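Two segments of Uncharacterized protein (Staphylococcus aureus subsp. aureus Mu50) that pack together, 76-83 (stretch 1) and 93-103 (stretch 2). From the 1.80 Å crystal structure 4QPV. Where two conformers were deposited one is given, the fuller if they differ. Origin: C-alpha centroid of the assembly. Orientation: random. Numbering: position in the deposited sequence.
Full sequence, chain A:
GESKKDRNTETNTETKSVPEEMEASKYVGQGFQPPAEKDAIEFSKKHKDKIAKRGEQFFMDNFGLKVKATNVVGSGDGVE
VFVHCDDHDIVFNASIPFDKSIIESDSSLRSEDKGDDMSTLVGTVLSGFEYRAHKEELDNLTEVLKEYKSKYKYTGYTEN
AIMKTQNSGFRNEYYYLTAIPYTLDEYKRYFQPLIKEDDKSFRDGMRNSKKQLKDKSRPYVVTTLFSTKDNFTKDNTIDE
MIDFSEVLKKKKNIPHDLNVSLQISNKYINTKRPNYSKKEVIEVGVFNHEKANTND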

# COMPACT_ATOMS: atom_id res chain seq x y z
N GLY A 76 -5.05 -18.80 -6.29
CA GLY A 76 -6.14 -19.76 -6.17
C GLY A 76 -6.16 -20.60 -7.42
O GLY A 76 -5.10 -21.10 -7.83
N ASP A 77 -7.32 -20.69 -8.10
CA ASP A 77 -7.38 -21.41 -9.37
C ASP A 77 -7.39 -20.40 -10.54
O ASP A 77 -7.56 -20.78 -11.70
CB ASP A 77 -8.59 -22.39 -9.43
CG ASP A 77 -9.99 -21.79 -9.50
OD1 ASP A 77 -10.15 -20.61 -9.10
OD2 ASP A 77 -10.92 -22.52 -9.89
N GLY A 78 -7.20 -19.12 -10.21
CA GLY A 78 -7.15 -18.05 -11.19
C GLY A 78 -5.84 -17.28 -11.16
O GLY A 78 -4.77 -17.83 -10.93
N VAL A 79 -5.94 -15.99 -11.41
CA VAL A 79 -4.77 -15.11 -11.46
C VAL A 79 -5.04 -13.86 -10.64
O VAL A 79 -6.17 -13.63 -10.19
CB VAL A 79 -4.36 -14.76 -12.92
CG1 VAL A 79 -3.99 -16.02 -13.71
CG2 VAL A 79 -5.47 -13.97 -13.63
N GLU A 80 -4.00 -13.07 -10.45
CA GLU A 80 -4.07 -11.81 -9.71
C GLU A 80 -3.10 -10.81 -10.32
O GLU A 80 -1.97 -11.17 -10.64
CB GLU A 80 -3.76 -12.04 -8.23
CG GLU A 80 -3.94 -10.81 -7.35
CD GLU A 80 -3.85 -11.15 -5.88
OE1 GLU A 80 -3.63 -12.34 -5.55
OE2 GLU A 80 -4.00 -10.23 -5.05
N VAL A 81 -3.56 -9.56 -10.49
CA VAL A 81 -2.77 -8.47 -11.08
C VAL A 81 -2.50 -7.42 -10.02
O VAL A 81 -3.46 -6.87 -9.47
CB VAL A 81 -3.43 -7.80 -12.31
CG1 VAL A 81 -2.45 -6.88 -13.05
CG2 VAL A 81 -4.03 -8.82 -13.26
N PHE A 82 -1.23 -7.11 -9.79
CA PHE A 82 -0.80 -6.05 -8.87
C PHE A 82 -0.62 -4.84 -9.77
O PHE A 82 -0.11 -4.99 -10.88
CB PHE A 82 0.50 -6.45 -8.18
CG PHE A 82 0.30 -7.48 -7.09
CD1 PHE A 82 0.01 -8.81 -7.41
CD2 PHE A 82 0.39 -7.13 -5.75
CE1 PHE A 82 -0.20 -9.76 -6.41
CE2 PHE A 82 0.18 -8.08 -4.74
CZ PHE A 82 -0.11 -9.38 -5.08
N VAL A 83 -1.09 -3.67 -9.32
CA VAL A 83 -1.02 -2.44 -10.11
C VAL A 83 -0.44 -1.30 -9.26
O VAL A 83 -0.57 -1.30 -8.04
CB VAL A 83 -2.39 -2.03 -10.72
CG1 VAL A 83 -2.97 -3.12 -11.64
CG2 VAL A 83 -3.41 -1.62 -9.64
N ASN A 93 -0.74 1.28 -4.57
CA ASN A 93 -0.55 -0.06 -5.12
C ASN A 93 -1.74 -0.88 -4.68
O ASN A 93 -2.21 -0.71 -3.55
CB ASN A 93 0.76 -0.69 -4.71
CG ASN A 93 1.91 -0.17 -5.52
OD1 ASN A 93 2.25 1.02 -5.45
ND2 ASN A 93 2.48 -1.02 -6.34
N ALA A 94 -2.26 -1.71 -5.58
CA ALA A 94 -3.42 -2.53 -5.28
C ALA A 94 -3.35 -3.79 -6.09
O ALA A 94 -2.46 -3.91 -6.93
CB ALA A 94 -4.69 -1.74 -5.65
N SER A 95 -4.26 -4.73 -5.84
CA SER A 95 -4.33 -5.95 -6.65
C SER A 95 -5.76 -6.37 -6.83
O SER A 95 -6.64 -6.05 -6.01
CB SER A 95 -3.49 -7.08 -6.06
OG SER A 95 -4.14 -7.69 -4.96
N ILE A 96 -6.01 -7.09 -7.93
CA ILE A 96 -7.33 -7.58 -8.26
C ILE A 96 -7.24 -9.05 -8.69
O ILE A 96 -6.42 -9.34 -9.57
CB ILE A 96 -8.03 -6.69 -9.34
CG1 ILE A 96 -9.47 -7.15 -9.66
CG2 ILE A 96 -7.20 -6.51 -10.62
CD1 ILE A 96 -10.51 -6.88 -8.58
N PRO A 97 -8.07 -9.97 -8.14
CA PRO A 97 -8.02 -11.35 -8.65
C PRO A 97 -8.92 -11.49 -9.87
O PRO A 97 -9.91 -10.75 -10.01
CB PRO A 97 -8.54 -12.16 -7.46
CG PRO A 97 -9.52 -11.24 -6.79
CD PRO A 97 -9.09 -9.82 -7.08
N PHE A 98 -8.60 -12.45 -10.75
CA PHE A 98 -9.45 -12.76 -11.90
C PHE A 98 -9.55 -14.25 -12.10
O PHE A 98 -8.59 -14.96 -11.80
CB PHE A 98 -8.85 -12.18 -13.19
CG PHE A 98 -8.86 -10.69 -13.39
CD1 PHE A 98 -10.06 -9.97 -13.32
CD2 PHE A 98 -7.72 -10.02 -13.81
CE1 PHE A 98 -10.08 -8.59 -13.58
CE2 PHE A 98 -7.76 -8.66 -14.13
CZ PHE A 98 -8.94 -7.96 -14.02
N ASP A 99 -10.63 -14.71 -12.73
CA ASP A 99 -10.72 -16.11 -13.18
C ASP A 99 -9.91 -16.20 -14.47
O ASP A 99 -9.67 -15.17 -15.10
CB ASP A 99 -12.18 -16.54 -13.42
CG ASP A 99 -13.05 -16.56 -12.18
OD1 ASP A 99 -12.51 -16.81 -11.08
OD2 ASP A 99 -14.27 -16.32 -12.31
N LYS A 100 -9.50 -17.40 -14.88
CA LYS A 100 -8.78 -17.60 -16.15
C LYS A 100 -9.61 -17.07 -17.33
O LYS A 100 -9.04 -16.64 -18.32
CB LYS A 100 -8.46 -19.09 -16.35
CG LYS A 100 -7.38 -19.64 -15.42
CD LYS A 100 -7.46 -21.16 -15.38
CE LYS A 100 -6.23 -21.80 -15.96
NZ LYS A 100 -6.49 -23.20 -16.41
N SER A 101 -10.96 -17.06 -17.20
CA SER A 101 -11.88 -16.58 -18.24
C SER A 101 -11.71 -15.07 -18.55
O SER A 101 -12.29 -14.59 -19.52
CB SER A 101 -13.33 -16.86 -17.86
OG SER A 101 -13.68 -16.10 -16.71
N ILE A 102 -10.88 -14.35 -17.78
CA ILE A 102 -10.59 -12.93 -18.04
C ILE A 102 -9.98 -12.71 -19.45
O ILE A 102 -10.15 -11.63 -20.02
CB ILE A 102 -9.69 -12.29 -16.94
CG1 ILE A 102 -9.77 -10.74 -16.98
CG2 ILE A 102 -8.24 -12.81 -16.99
CD1 ILE A 102 -11.14 -10.11 -16.67
N ILE A 103 -9.30 -13.72 -20.03
CA ILE A 103 -8.69 -13.60 -21.36
C ILE A 103 -9.72 -13.65 -22.50
O ILE A 103 -9.36 -13.41 -23.65
CB ILE A 103 -7.62 -14.73 -21.56
CG1 ILE A 103 -8.27 -16.15 -21.65
CG2 ILE A 103 -6.48 -14.65 -20.51
CD1 ILE A 103 -7.31 -17.24 -22.28
O HOH W 1 -9.86 -19.62 -13.10
O HOH W 2 -10.77 -18.54 -10.83

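The one direct side-chain hydrogen bond between the stretches is short: S95 OG donates to E80 OE2 at 2.5 Å, a hydroxyl held by a carboxylate. E80 reaches it with an extended side chain (chi1 and chi2 both t), and the two residues lie on the same face of the sheet. Around this bond runs the backbone ladder that joins strand 78-83 to strand 93-98, nearly antiparallel at 161°. Three residue pairs each exchange two hydrogen bonds. V79 N gives to F98 O (2.9 Å) and F98 N to V79 O (2.8 Å); V81 N gives to I96 O and I96 N to V81 O, both at 3.0 Å; V83 N gives to A94 O (2.8 Å) and A94 N to V83 O (3.0 Å). N-H...O angles of 153° to 175° indicate well-directed bonds.

Between these rungs sit the non-hydrogen-bonded pairs E80-P97 and F82-S95, whose CA atoms approach to 4.1 and 4.2 Å, against 5.3 to 5.4 Å in the bonded pairs. P97 lacks an amide hydrogen, yet at a non-bonded position it costs the ladder no rung. The close spacing also brings CA-H groups onto carbonyl oxygens already used by the ladder, as where S95 CA lies 3.1 Å from V81 O and P97 CA lies 3.3 Å from V79 O.

Beyond V79 and F98, water continues the connection. Water 1 donates to D77 O and accepts from K100 N, both at 2.9 Å. Water 2 donates to D77 OD1 (2.8 Å) and D99 OD1 (2.5 Å), bridging the two carboxylates, each of which accepts a hydrogen bond from the same water. Here stretch 2 leaves the strand for a 3-10 segment, with I102 N bonded to D99 O at 3.1 Å. G78 fits closely against this end: its CA is 3.5 Å from F98 O, and a CB in ideal position would lie only 2.3 Å from that same oxygen, a clash.

Side chains alternate between the two faces. On the face with E80 and P97, S95 CB lies over one face of the F82 ring, 3.8 Å from its centroid and 8° off the normal, a CH-pi contact. The other face is an apolar row: V79 CG2 meets F98 CB at 3.8 Å, V81 CG2 meets F98 CE2 at 3.8 Å, V81 CB faces I96 CG2 at 4.3 Å, and V83 CG2 meets A94 CB at 4.2 Å. V79 CG2 also reaches I102 CG2 at 4.5 Å, extending the row to the 3-10 segment. Together the stretches bury 639 Å².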